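Local atomic coordinates of fatty acid synthase 1, isoform A (Drosophila melanogaster, PDB entry 6FN6), a protein that probably carries out the de novo synthesis of long-chain saturated fatty acids as a multifunctional enzyme, this piece holding its dehydratase, enoylreductase and ketoreductase region. Residues 162-167 with 223-228; 129-134 with 148-153; 113-118 with 231-236; 121-126 with 156-161; 197-202 with 239-244. All blocks are in the same frame, centred on the assembly; numbering follows the deposited sequence.

Interaction 1 of 5, residues 162-167 with 223-228; sequences GKLQWV and LPVQWY
Leu-164 and Val-225 cross at about a right angle on the buried face of two antiparallel strands, Leu-164 CD1 lying 3.6 Å from Val-225 CB while CG and CD2 of the leucine touch Val-225 CG1. A chi1 of 60° puts Val-225 CG1 between its backbone N and carbonyl carbon and so against the main chain of Gly-162, 3.5 Å from Gly-162 C. Thr-176, Met-177 and Phe-180 of helix 170-183 cover this face. The opposite face is looser and partly open to solvent: Lys-163 and Pro-224 form the non-hydrogen-bonded pair, and the bent lysine chain brings CE only to 4.1 Å from Pro-224 CG. Between the faces, Leu-164 N donates to Leu-223 O at 2.7 Å and Val-225 N to Gly-162 O at 2.9 Å. Antiparallel strands packed by one face against helix 170-183 are consistent with the predicted C-terminal hotdog fold, in which an antiparallel sheet wraps a long central helix.

Interaction 2 of 5, residues 129-134 with 148-153; sequences LGTNDV and IFRGIV
The guanidinium of Arg-150 meets the amide of Asn-132 at its edge: Asn-132 OD1 lies near the guanidinium plane, 3.1 Å from Arg-150 NH2, and the two planes are turned 44° against each other. Thr-131 OG1 approaches the same group obliquely and more distantly, while Tyr-135 and Arg-139 of helix 131-141 also touch the arginine side chain. A bend at chi3 (65°) turns NE back toward the helix start, Arg-150 itself being the centre of an inverse gamma turn. Gly-130 is the N-cap of helix 131-141, and its N donates to OD2 of Asp-133, the third residue of the helix, at 2.9 Å. With OG1 anti to the backbone N (chi1 174°), Thr-131 reaches Ile-152 O in a weak bond of 3.4 Å. Deeper in, the side chains of Val-134 and Ile-152 cross at about a right angle: Val-134 CG1 is 4.0 Å from Ile-152 CD1, and Ile-152 CG2 touches both valine methyls. Leu-183 and Gln-179 of helix 170-183 lie beneath this pair, and the Ile-152 side chain is about 8 Å from that of Asp-175, the predicted proton donor of the dehydratase.

Interaction 3 of 5, residues 113-118 with 231-236; sequences EELPLE and INVIKS
Leu-117 and Ile-231 reach toward each other tip to tip, Leu-117 CD2 standing 3.9 Å from Ile-231 CD1. A chi1 of 60° sets Ile-231 CG1 between the backbone N and the carbonyl carbon. Beside them Leu-115 packs on Val-233, with Leu-115 CD1 at 4.1 Å from Val-233 CG2. Lys-235 crosses Leu-117 obliquely: its chain stays extended until chi4, laying CD 4.1 Å from Leu-117 CD1 and CE near Leu-115 O, and then turns at 55° so that NZ meets the carboxylate of Glu-114. That salt bridge, 3.3 Å from Lys-235 NZ to Glu-114 OE2, joins side chains at about a right angle; NZ is shared with Glu-240 OE1, while Glu-114 OE1 is bonded to Asn-202 ND2. The irregular segment 113-118 belongs to the connection between the two predicted hotdog halves of the dehydratase; residues 114-117 and 231-235 run about 101° apart. An alanine in place of Lys-235 would probably leave the carboxylates of Glu-114 and Glu-240 close together without their shared ammonium group, and Leu-117 CD1 without its methylene neighbour. Pro-116 centres an inverse gamma turn, and the backbone enters the strand through a G1 beta bulge in which Asn-232 and Val-233 both face Tyr-228. Gln-770 and Arg-774 of the second subunit pack on Leu-115 and Leu-117.

Interaction 4 of 5, residues 121-126 with 156-161; sequences TPSAVA and DTVAST
Ser-123 is gripped through its backbone N by Asp-156, whose side chain can be followed outward. Asp-156 CB lies 4.0 Å from Ser-123 N, and a chi1 of 64° sets CG between the backbone N and the carbonyl carbon. At the tip OD2 accepts the N-H of Ser-123 at 3.3 Å on its anti lone pair, and Ser-123 CB lies close to the same oxygen. OD1 takes two donors from its own loop: Ser-160 N at 2.7 Å on the syn lone pair, and Thr-161 N from above the carboxylate plane, 50° out of it. An alanine in place of Asp-156 would probably leave the N-H groups of Ser-123, Ser-160 and Thr-161 without the carboxylate and let the loop and the 121-126 segment shift against each other. Pro-122 CB lies 3.7 Å from Thr-161 CG2, and Val-158 CG2 is at the same distance from Ser-123 CB. Thr-157 turns CG2 toward Ser-123 OG, while its OG1 is bonded to Arg-970 NE. The loop, opened by a type I turn from Asp-156 to Ala-159, joins the hairpin strands 152-155 and 161-164. Ala-159 rests on Phe-180 and Leu-183 of helix 170-183, Ser-160 pairs through its backbone with Trp-227 of strand 223-228, and Arg-970 of helix 963-974, in the ketoreductase part, touches Val-125, Ala-126 and Val-158.

Interaction 5 of 5, residues 197-202 with 239-244; sequences ERAVIN and VELRGL
Arg-198 CD sits 3.5 Å above the centre of the Arg-242 guanidinium, the two extended side chains lying side by side and pointing the same way with their end groups 31° apart. Arg-198 NE and Arg-242 NH1 are therefore 4.1 Å apart, a like-charge approach that nearby carboxylates probably offset. Arg-242 NE bonds Glu-240 OE2 at 2.9 Å, whereas Arg-198 pairs with Glu-61 and Glu-113; Glu-240 OE1 in turn holds Lys-235. Behind these side chains Arg-242 N donates to Arg-198 O at 2.8 Å and 179°, and Arg-242 O receives Arg-198 N at 3.2 Å and, weakly, Glu-197 N. Glu-197 and Arg-198 thus face one residue in a classic beta bulge. Strand 191-201 also pairs with strand 58-65, joining the predicted N-terminal and C-terminal hotdog halves of the dehydratase. On the other face Ala-199 CB touches Leu-241 CD2 at 3.5 Å. Farther out, Leu-178 of helix 170-183 backs Leu-241, while Trp-170 and Met-177 of the same helix meet Val-239.

In the fold
From the N terminus, residues 113-118, 121-126 and 129-134 open interactions 3, 4 and 2 in turn. Interaction 2 closes first, at 148-153, around helix 131-141; interaction 4 closes around it at 156-161. Interaction 1 then opens at 162-167 and closes at 223-228, spanning helix 170-183, before 231-236 closes interaction 3, whose loop encloses interactions 1, 2 and 4. Interaction 5 starts at 197-202 within that loop and ends beyond it at 239-244, crossing both 1 and 3. Strands 152-155, 161-164, 223-228, 233-236 and 239-248 follow one another as neighbours, so interactions 2, 1, 3 and 5 succeed each other across the C-terminal hotdog, with interactions 3 and 4 tying its preceding linker to it.

Interaction 1 of 5, residues 162-167 with 223-228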
# COMPACT_ATOMS: atom_id res chain seq x y z
N GLY A 162 -7.27 -5.51 -35.95
CA GLY A 162 -8.28 -4.69 -36.60
C GLY A 162 -7.70 -3.40 -37.15
O GLY A 162 -6.47 -3.26 -37.26
N LYS A 163 -8.57 -2.46 -37.50
CA LYS A 163 -8.13 -1.19 -38.04
C LYS A 163 -8.95 -0.02 -37.51
O LYS A 163 -10.16 -0.14 -37.29
CB LYS A 163 -8.19 -1.22 -39.57
CG LYS A 163 -7.19 -2.18 -40.20
CD LYS A 163 -6.42 -1.54 -41.35
CE LYS A 163 -5.09 -2.24 -41.58
NZ LYS A 163 -5.26 -3.70 -41.79
N LEU A 164 -8.28 1.11 -37.28
CA LEU A 164 -8.92 2.32 -36.78
C LEU A 164 -8.65 3.48 -37.73
O LEU A 164 -7.53 3.65 -38.20
CB LEU A 164 -8.41 2.65 -35.38
CG LEU A 164 -8.22 1.47 -34.42
CD1 LEU A 164 -7.51 1.91 -33.15
CD2 LEU A 164 -9.56 0.83 -34.09
N GLN A 165 -9.67 4.28 -38.02
CA GLN A 165 -9.51 5.40 -38.93
C GLN A 165 -8.85 6.57 -38.21
O GLN A 165 -8.80 6.61 -36.99
CB GLN A 165 -10.86 5.83 -39.52
CG GLN A 165 -11.88 6.29 -38.50
CD GLN A 165 -13.22 6.62 -39.13
OE1 GLN A 165 -13.64 5.97 -40.08
NE2 GLN A 165 -13.90 7.63 -38.60
N TRP A 166 -8.33 7.52 -38.99
CA TRP A 166 -7.68 8.70 -38.45
C TRP A 166 -8.29 9.96 -39.04
O TRP A 166 -8.24 10.17 -40.26
CB TRP A 166 -6.18 8.67 -38.72
CG TRP A 166 -5.49 9.93 -38.29
CD1 TRP A 166 -5.01 10.92 -39.10
CD2 TRP A 166 -5.21 10.34 -36.95
NE1 TRP A 166 -4.45 11.92 -38.34
CE2 TRP A 166 -4.55 11.58 -37.02
CE3 TRP A 166 -5.44 9.77 -35.69
CZ2 TRP A 166 -4.13 12.27 -35.88
CZ3 TRP A 166 -5.02 10.45 -34.56
CH2 TRP A 166 -4.38 11.68 -34.66
N VAL A 167 -8.87 10.80 -38.19
CA VAL A 167 -9.50 12.03 -38.62
C VAL A 167 -8.88 13.23 -37.91
O VAL A 167 -9.57 14.19 -37.59
CB VAL A 167 -11.03 12.00 -38.39
CG1 VAL A 167 -11.66 10.91 -39.25
CG2 VAL A 167 -11.35 11.77 -36.92
N LEU A 223 -5.74 2.64 -39.50
CA LEU A 223 -4.47 2.17 -38.95
C LEU A 223 -4.66 0.84 -38.22
O LEU A 223 -5.69 0.62 -37.59
CB LEU A 223 -3.89 3.21 -37.99
CG LEU A 223 -3.52 4.58 -38.56
CD1 LEU A 223 -3.53 5.62 -37.45
CD2 LEU A 223 -2.17 4.54 -39.24
N PRO A 224 -3.64 -0.04 -38.28
CA PRO A 224 -3.76 -1.32 -37.56
C PRO A 224 -3.83 -1.18 -36.04
O PRO A 224 -3.09 -0.37 -35.47
CB PRO A 224 -2.48 -2.07 -37.96
CG PRO A 224 -1.95 -1.38 -39.15
CD PRO A 224 -2.38 0.05 -39.02
N VAL A 225 -4.71 -1.95 -35.40
CA VAL A 225 -4.77 -2.00 -33.95
C VAL A 225 -4.57 -3.45 -33.51
O VAL A 225 -5.09 -4.37 -34.14
CB VAL A 225 -6.09 -1.42 -33.41
CG1 VAL A 225 -7.28 -2.20 -33.93
CG2 VAL A 225 -6.09 -1.40 -31.89
N GLN A 226 -3.83 -3.64 -32.43
CA GLN A 226 -3.50 -4.98 -31.94
C GLN A 226 -3.89 -5.15 -30.48
O GLN A 226 -3.80 -4.22 -29.68
CB GLN A 226 -2.00 -5.25 -32.10
CG GLN A 226 -1.47 -5.04 -33.51
CD GLN A 226 -1.97 -6.09 -34.48
OE1 GLN A 226 -2.31 -7.21 -34.08
NE2 GLN A 226 -2.03 -5.74 -35.76
N TRP A 227 -4.35 -6.35 -30.14
CA TRP A 227 -4.67 -6.70 -28.76
C TRP A 227 -3.96 -7.97 -28.35
O TRP A 227 -4.29 -9.06 -28.82
CB TRP A 227 -6.18 -6.85 -28.58
CG TRP A 227 -6.57 -7.58 -27.32
CD1 TRP A 227 -7.29 -8.74 -27.24
CD2 TRP A 227 -6.25 -7.22 -25.98
NE1 TRP A 227 -7.45 -9.11 -25.93
CE2 TRP A 227 -6.82 -8.19 -25.13
CE3 TRP A 227 -5.54 -6.16 -25.40
CZ2 TRP A 227 -6.69 -8.14 -23.74
CZ3 TRP A 227 -5.42 -6.10 -24.02
CH2 TRP A 227 -5.99 -7.09 -23.21
N TYR A 228 -2.95 -7.83 -27.49
CA TYR A 228 -2.19 -8.96 -26.96
C TYR A 228 -2.70 -9.32 -25.57
O TYR A 228 -2.40 -8.64 -24.60
CB TYR A 228 -0.70 -8.63 -26.92
CG TYR A 228 -0.16 -8.07 -28.22
CD1 TYR A 228 -0.21 -6.71 -28.48
CD2 TYR A 228 0.40 -8.91 -29.17
CE1 TYR A 228 0.29 -6.20 -29.67
CE2 TYR A 228 0.90 -8.41 -30.36
CZ TYR A 228 0.84 -7.05 -30.60
OH TYR A 228 1.33 -6.54 -31.78

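Interaction 2 of 5, residues 129-134 with 148-153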
# COMPACT_ATOMS: atom_id res chain seq x y z
N LEU A 129 -15.50 -8.74 -38.68
CA LEU A 129 -16.56 -7.78 -38.42
C LEU A 129 -16.30 -6.50 -39.21
O LEU A 129 -15.17 -6.01 -39.26
CB LEU A 129 -16.66 -7.47 -36.93
CG LEU A 129 -16.83 -8.65 -35.98
CD1 LEU A 129 -16.69 -8.20 -34.53
CD2 LEU A 129 -18.16 -9.33 -36.20
N GLY A 130 -17.34 -5.97 -39.83
CA GLY A 130 -17.27 -4.67 -40.46
C GLY A 130 -17.61 -3.58 -39.47
O GLY A 130 -17.97 -3.86 -38.33
N THR A 131 -17.51 -2.33 -39.90
CA THR A 131 -17.81 -1.20 -39.02
C THR A 131 -19.23 -1.31 -38.46
O THR A 131 -19.45 -1.05 -37.28
CB THR A 131 -17.65 0.14 -39.76
OG1 THR A 131 -18.08 1.21 -38.91
CG2 THR A 131 -18.46 0.17 -41.06
N ASN A 132 -20.18 -1.72 -39.29
CA ASN A 132 -21.57 -1.83 -38.86
C ASN A 132 -21.78 -3.02 -37.93
O ASN A 132 -22.57 -2.95 -37.00
CB ASN A 132 -22.49 -1.92 -40.07
CG ASN A 132 -22.57 -0.62 -40.85
OD1 ASN A 132 -22.57 0.47 -40.26
ND2 ASN A 132 -22.65 -0.72 -42.17
N ASP A 133 -21.07 -4.12 -38.20
CA ASP A 133 -21.13 -5.29 -37.33
C ASP A 133 -20.64 -4.94 -35.93
O ASP A 133 -21.28 -5.28 -34.94
CB ASP A 133 -20.30 -6.44 -37.90
CG ASP A 133 -20.79 -6.91 -39.25
OD1 ASP A 133 -22.02 -6.93 -39.46
OD2 ASP A 133 -19.94 -7.27 -40.09
N VAL A 134 -19.50 -4.27 -35.87
CA VAL A 134 -18.87 -3.91 -34.61
C VAL A 134 -19.81 -3.08 -33.75
O VAL A 134 -19.99 -3.36 -32.57
CB VAL A 134 -17.55 -3.17 -34.85
CG1 VAL A 134 -17.06 -2.49 -33.57
CG2 VAL A 134 -16.50 -4.11 -35.39
N ILE A 148 -17.41 10.64 -35.34
CA ILE A 148 -16.03 10.19 -35.52
C ILE A 148 -15.65 9.13 -34.49
O ILE A 148 -14.63 8.46 -34.63
CB ILE A 148 -15.05 11.37 -35.48
CG1 ILE A 148 -15.11 12.08 -34.12
CG2 ILE A 148 -15.37 12.35 -36.61
CD1 ILE A 148 -14.04 13.14 -33.93
N PHE A 149 -16.47 8.97 -33.45
CA PHE A 149 -16.23 7.93 -32.45
C PHE A 149 -16.59 6.56 -33.01
O PHE A 149 -16.33 5.54 -32.37
CB PHE A 149 -17.01 8.21 -31.17
CG PHE A 149 -16.36 9.22 -30.26
CD1 PHE A 149 -15.47 8.81 -29.28
CD2 PHE A 149 -16.63 10.57 -30.38
CE1 PHE A 149 -14.86 9.73 -28.45
CE2 PHE A 149 -16.03 11.49 -29.55
CZ PHE A 149 -15.14 11.07 -28.58
N ARG A 150 -17.21 6.54 -34.18
CA ARG A 150 -17.44 5.29 -34.89
C ARG A 150 -16.23 5.01 -35.79
O ARG A 150 -16.36 4.90 -37.01
CB ARG A 150 -18.73 5.34 -35.71
CG ARG A 150 -19.98 5.04 -34.89
CD ARG A 150 -21.25 5.26 -35.70
NE ARG A 150 -21.37 4.33 -36.82
CZ ARG A 150 -22.15 3.24 -36.83
NH1 ARG A 150 -22.89 2.93 -35.77
NH2 ARG A 150 -22.18 2.47 -37.90
N GLY A 151 -15.06 4.90 -35.17
CA GLY A 151 -13.80 4.86 -35.90
C GLY A 151 -13.21 3.48 -36.14
O GLY A 151 -12.17 3.36 -36.78
N ILE A 152 -13.86 2.45 -35.62
CA ILE A 152 -13.44 1.08 -35.91
C ILE A 152 -13.95 0.69 -37.30
O ILE A 152 -15.13 0.38 -37.47
CB ILE A 152 -13.94 0.09 -34.85
CG1 ILE A 152 -13.38 0.47 -33.47
CG2 ILE A 152 -13.53 -1.33 -35.22
CD1 ILE A 152 -13.94 -0.34 -32.32
N VAL A 153 -13.06 0.73 -38.28
CA VAL A 153 -13.39 0.33 -39.64
C VAL A 153 -13.49 -1.19 -39.74
O VAL A 153 -14.33 -1.72 -40.46
CB VAL A 153 -12.37 0.87 -40.66
CG1 VAL A 153 -12.50 2.39 -40.79
CG2 VAL A 153 -10.96 0.49 -40.28

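Interaction 3 of 5, residues 113-118 with 231-236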
# COMPACT_ATOMS: atom_id res chain seq x y z
N GLU A 113 10.88 3.55 -24.70
CA GLU A 113 9.76 3.32 -23.79
C GLU A 113 8.70 2.38 -24.38
O GLU A 113 7.83 1.91 -23.66
CB GLU A 113 9.11 4.66 -23.42
CG GLU A 113 10.02 5.61 -22.65
CD GLU A 113 10.31 5.13 -21.24
OE1 GLU A 113 9.35 4.92 -20.48
OE2 GLU A 113 11.50 4.99 -20.89
N GLU A 114 8.79 2.11 -25.68
CA GLU A 114 7.81 1.27 -26.35
C GLU A 114 8.22 -0.20 -26.36
O GLU A 114 9.38 -0.52 -26.13
CB GLU A 114 7.60 1.75 -27.79
CG GLU A 114 7.32 3.24 -27.91
CD GLU A 114 6.59 3.60 -29.19
OE1 GLU A 114 7.26 4.01 -30.16
OE2 GLU A 114 5.35 3.48 -29.22
N LEU A 115 7.26 -1.08 -26.62
CA LEU A 115 7.53 -2.51 -26.68
C LEU A 115 7.73 -2.95 -28.14
O LEU A 115 6.99 -2.51 -29.02
CB LEU A 115 6.39 -3.31 -26.05
CG LEU A 115 6.19 -3.21 -24.54
CD1 LEU A 115 4.91 -3.91 -24.13
CD2 LEU A 115 7.37 -3.79 -23.78
N PRO A 116 8.72 -3.83 -28.39
CA PRO A 116 8.96 -4.34 -29.74
C PRO A 116 7.97 -5.44 -30.13
O PRO A 116 8.28 -6.62 -30.02
CB PRO A 116 10.38 -4.89 -29.66
CG PRO A 116 10.52 -5.33 -28.25
CD PRO A 116 9.71 -4.35 -27.43
N LEU A 117 6.78 -5.04 -30.57
CA LEU A 117 5.71 -5.99 -30.85
C LEU A 117 5.41 -6.05 -32.35
O LEU A 117 5.27 -5.02 -33.01
CB LEU A 117 4.45 -5.61 -30.08
CG LEU A 117 4.54 -5.78 -28.56
CD1 LEU A 117 3.40 -5.05 -27.87
CD2 LEU A 117 4.55 -7.25 -28.17
N GLU A 118 5.31 -7.27 -32.87
CA GLU A 118 4.99 -7.48 -34.27
C GLU A 118 3.51 -7.81 -34.45
O GLU A 118 2.87 -8.34 -33.55
CB GLU A 118 5.85 -8.61 -34.85
CG GLU A 118 7.29 -8.20 -35.13
CD GLU A 118 7.42 -7.26 -36.31
OE1 GLU A 118 6.38 -6.95 -36.93
OE2 GLU A 118 8.55 -6.84 -36.62
N ILE A 231 -0.00 -10.25 -22.46
CA ILE A 231 0.71 -9.14 -21.82
C ILE A 231 -0.22 -7.98 -21.52
O ILE A 231 0.17 -7.02 -20.85
CB ILE A 231 1.90 -8.68 -22.69
CG1 ILE A 231 1.41 -8.20 -24.06
CG2 ILE A 231 2.90 -9.82 -22.86
CD1 ILE A 231 2.48 -7.52 -24.90
N ASN A 232 -1.45 -8.05 -22.02
CA ASN A 232 -2.45 -7.00 -21.79
C ASN A 232 -2.00 -5.67 -22.37
O ASN A 232 -1.77 -4.71 -21.64
CB ASN A 232 -2.74 -6.85 -20.30
CG ASN A 232 -3.96 -5.99 -20.02
OD1 ASN A 232 -4.38 -5.20 -20.86
ND2 ASN A 232 -4.53 -6.15 -18.83
N VAL A 233 -1.91 -5.60 -23.70
CA VAL A 233 -1.49 -4.38 -24.38
C VAL A 233 -2.36 -4.11 -25.60
O VAL A 233 -2.68 -5.01 -26.37
CB VAL A 233 -0.00 -4.46 -24.78
CG1 VAL A 233 0.42 -3.21 -25.55
CG2 VAL A 233 0.87 -4.64 -23.56
N ILE A 234 -2.76 -2.85 -25.76
CA ILE A 234 -3.45 -2.39 -26.96
C ILE A 234 -2.50 -1.45 -27.69
O ILE A 234 -2.15 -0.39 -27.17
CB ILE A 234 -4.78 -1.67 -26.63
CG1 ILE A 234 -5.64 -2.50 -25.68
CG2 ILE A 234 -5.56 -1.39 -27.90
CD1 ILE A 234 -6.52 -1.65 -24.79
N LYS A 235 -2.09 -1.83 -28.89
CA LYS A 235 -1.11 -1.04 -29.63
C LYS A 235 -1.59 -0.66 -31.03
O LYS A 235 -1.99 -1.52 -31.82
CB LYS A 235 0.21 -1.81 -29.73
CG LYS A 235 1.37 -0.96 -30.20
CD LYS A 235 2.71 -1.65 -30.00
CE LYS A 235 3.86 -0.79 -30.50
NZ LYS A 235 3.88 0.56 -29.88
N SER A 236 -1.55 0.64 -31.33
CA SER A 236 -1.88 1.13 -32.65
C SER A 236 -1.06 2.37 -32.98
O SER A 236 -1.20 3.41 -32.34
CB SER A 236 -3.38 1.44 -32.76
OG SER A 236 -3.71 1.89 -34.06

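Interaction 4 of 5, residues 121-126 with 156-161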
# COMPACT_ATOMS: atom_id res chain seq x y z
N THR A 121 -1.45 -12.46 -36.65
CA THR A 121 -2.18 -13.01 -37.79
C THR A 121 -3.68 -12.95 -37.50
O THR A 121 -4.12 -13.48 -36.48
CB THR A 121 -1.78 -14.46 -38.10
OG1 THR A 121 -0.35 -14.57 -38.20
CG2 THR A 121 -2.41 -14.93 -39.40
N PRO A 122 -4.46 -12.31 -38.38
CA PRO A 122 -5.90 -12.21 -38.12
C PRO A 122 -6.57 -13.57 -37.90
O PRO A 122 -6.17 -14.55 -38.53
CB PRO A 122 -6.45 -11.55 -39.39
CG PRO A 122 -5.30 -10.79 -39.95
CD PRO A 122 -4.08 -11.61 -39.63
N SER A 123 -7.56 -13.61 -37.02
CA SER A 123 -8.31 -14.83 -36.76
C SER A 123 -9.24 -15.14 -37.92
O SER A 123 -9.93 -14.26 -38.43
CB SER A 123 -9.11 -14.70 -35.46
OG SER A 123 -9.84 -15.89 -35.19
N ALA A 124 -9.25 -16.40 -38.34
CA ALA A 124 -10.09 -16.85 -39.44
C ALA A 124 -11.11 -17.89 -38.97
O ALA A 124 -11.60 -18.68 -39.77
CB ALA A 124 -9.23 -17.41 -40.56
N VAL A 125 -11.40 -17.88 -37.68
CA VAL A 125 -12.35 -18.83 -37.10
C VAL A 125 -13.76 -18.52 -37.57
O VAL A 125 -14.58 -19.41 -37.73
CB VAL A 125 -12.26 -18.83 -35.56
CG1 VAL A 125 -13.31 -19.75 -34.95
CG2 VAL A 125 -10.87 -19.26 -35.11
N ALA A 126 -14.04 -17.23 -37.75
CA ALA A 126 -15.33 -16.79 -38.26
C ALA A 126 -15.12 -15.52 -39.09
O ALA A 126 -14.04 -14.94 -39.07
CB ALA A 126 -16.31 -16.55 -37.13
N ASP A 156 -11.34 -8.44 -36.49
CA ASP A 156 -11.55 -9.87 -36.64
C ASP A 156 -12.53 -10.36 -35.58
O ASP A 156 -12.85 -9.63 -34.64
CB ASP A 156 -10.22 -10.63 -36.57
CG ASP A 156 -9.54 -10.51 -35.22
OD1 ASP A 156 -9.88 -9.59 -34.45
OD2 ASP A 156 -8.65 -11.34 -34.93
N THR A 157 -13.01 -11.58 -35.74
CA THR A 157 -14.11 -12.09 -34.92
C THR A 157 -13.79 -12.08 -33.42
O THR A 157 -14.69 -11.97 -32.59
CB THR A 157 -14.50 -13.52 -35.34
OG1 THR A 157 -15.51 -14.02 -34.45
CG2 THR A 157 -13.31 -14.45 -35.31
N VAL A 158 -12.51 -12.20 -33.06
CA VAL A 158 -12.12 -12.21 -31.65
C VAL A 158 -11.51 -10.88 -31.22
O VAL A 158 -11.12 -10.72 -30.06
CB VAL A 158 -11.14 -13.36 -31.35
CG1 VAL A 158 -11.82 -14.71 -31.56
CG2 VAL A 158 -9.88 -13.24 -32.20
N ALA A 159 -11.43 -9.93 -32.14
CA ALA A 159 -10.85 -8.62 -31.84
C ALA A 159 -9.42 -8.74 -31.33
O ALA A 159 -9.06 -8.16 -30.30
CB ALA A 159 -11.72 -7.88 -30.83
N SER A 160 -8.61 -9.51 -32.04
CA SER A 160 -7.19 -9.61 -31.75
C SER A 160 -6.43 -8.65 -32.65
O SER A 160 -5.38 -8.11 -32.28
CB SER A 160 -6.68 -11.04 -31.94
OG SER A 160 -6.79 -11.44 -33.30
N THR A 161 -6.96 -8.43 -33.85
CA THR A 161 -6.42 -7.45 -34.78
C THR A 161 -7.57 -6.69 -35.43
O THR A 161 -8.71 -7.16 -35.44
CB THR A 161 -5.54 -8.12 -35.86
OG1 THR A 161 -4.93 -7.10 -36.67
CG2 THR A 161 -6.37 -9.04 -36.74

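Interaction 5 of 5, residues 197-202 with 239-244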
# COMPACT_ATOMS: atom_id res chain seq x y z
N GLU A 197 -2.48 1.29 -16.65
CA GLU A 197 -1.18 1.25 -16.00
C GLU A 197 -0.18 2.14 -16.73
O GLU A 197 0.54 2.92 -16.10
CB GLU A 197 -0.66 -0.19 -15.94
CG GLU A 197 0.70 -0.33 -15.26
CD GLU A 197 1.81 -0.69 -16.22
OE1 GLU A 197 1.64 -1.66 -16.99
OE2 GLU A 197 2.85 0.00 -16.22
N ARG A 198 -0.13 2.02 -18.05
CA ARG A 198 0.82 2.79 -18.84
C ARG A 198 0.27 3.16 -20.21
O ARG A 198 -0.36 2.34 -20.88
CB ARG A 198 2.13 2.01 -18.99
CG ARG A 198 3.32 2.84 -19.42
CD ARG A 198 4.54 1.96 -19.64
NE ARG A 198 5.79 2.70 -19.48
CZ ARG A 198 6.43 2.87 -18.32
NH1 ARG A 198 5.93 2.35 -17.20
NH2 ARG A 198 7.56 3.55 -18.28
N ALA A 199 0.50 4.40 -20.61
CA ALA A 199 0.09 4.88 -21.92
C ALA A 199 1.23 5.64 -22.58
O ALA A 199 1.54 6.77 -22.21
CB ALA A 199 -1.14 5.77 -21.80
N VAL A 200 1.86 5.01 -23.57
CA VAL A 200 2.97 5.62 -24.29
C VAL A 200 2.46 6.29 -25.55
O VAL A 200 1.82 5.65 -26.39
CB VAL A 200 4.06 4.59 -24.62
CG1 VAL A 200 5.27 5.27 -25.24
CG2 VAL A 200 4.45 3.80 -23.38
N ILE A 201 2.73 7.59 -25.68
CA ILE A 201 2.29 8.35 -26.84
C ILE A 201 3.52 8.87 -27.59
O ILE A 201 4.35 9.58 -27.03
CB ILE A 201 1.36 9.50 -26.43
CG1 ILE A 201 0.19 8.96 -25.60
CG2 ILE A 201 0.83 10.23 -27.67
CD1 ILE A 201 -0.69 10.03 -25.00
N ASN A 202 3.60 8.51 -28.87
CA ASN A 202 4.73 8.88 -29.72
C ASN A 202 4.23 9.62 -30.96
O ASN A 202 3.99 9.00 -32.00
CB ASN A 202 5.51 7.62 -30.13
CG ASN A 202 6.82 7.94 -30.80
OD1 ASN A 202 7.03 9.04 -31.31
ND2 ASN A 202 7.73 6.97 -30.81
N VAL A 239 0.41 5.09 -30.36
CA VAL A 239 -0.20 4.93 -29.04
C VAL A 239 -0.03 3.49 -28.57
O VAL A 239 -0.30 2.54 -29.30
CB VAL A 239 -1.69 5.33 -29.06
CG1 VAL A 239 -2.28 5.27 -27.65
CG2 VAL A 239 -1.87 6.72 -29.65
N GLU A 240 0.44 3.33 -27.33
CA GLU A 240 0.60 2.01 -26.73
C GLU A 240 -0.00 2.01 -25.33
O GLU A 240 0.44 2.76 -24.46
CB GLU A 240 2.08 1.63 -26.69
CG GLU A 240 2.33 0.17 -26.35
CD GLU A 240 3.81 -0.14 -26.21
OE1 GLU A 240 4.50 -0.24 -27.24
OE2 GLU A 240 4.28 -0.30 -25.06
N LEU A 241 -1.00 1.16 -25.11
CA LEU A 241 -1.73 1.13 -23.85
C LEU A 241 -1.55 -0.20 -23.12
O LEU A 241 -1.89 -1.26 -23.65
CB LEU A 241 -3.22 1.40 -24.09
CG LEU A 241 -3.53 2.72 -24.81
CD1 LEU A 241 -5.02 2.82 -25.13
CD2 LEU A 241 -3.08 3.92 -23.99
N ARG A 242 -1.00 -0.14 -21.91
CA ARG A 242 -0.75 -1.34 -21.12
C ARG A 242 -1.63 -1.39 -19.88
O ARG A 242 -1.95 -0.35 -19.29
CB ARG A 242 0.73 -1.40 -20.70
CG ARG A 242 1.72 -1.10 -21.81
CD ARG A 242 3.14 -1.28 -21.33
NE ARG A 242 4.11 -0.61 -22.20
CZ ARG A 242 5.42 -0.56 -21.97
NH1 ARG A 242 5.93 -1.16 -20.90
NH2 ARG A 242 6.22 0.07 -22.82
N GLY A 243 -2.03 -2.59 -19.48
CA GLY A 243 -2.74 -2.80 -18.23
C GLY A 243 -4.08 -2.08 -18.11
O GLY A 243 -4.35 -1.43 -17.10
N LEU A 244 -4.92 -2.20 -19.13
CA LEU A 244 -6.24 -1.59 -19.09
C LEU A 244 -7.17 -2.36 -18.15
O LEU A 244 -7.23 -3.59 -18.18
CB LEU A 244 -6.84 -1.52 -20.50
CG LEU A 244 -8.27 -1.00 -20.61
CD1 LEU A 244 -8.39 0.40 -20.02
CD2 LEU A 244 -8.73 -1.01 -22.06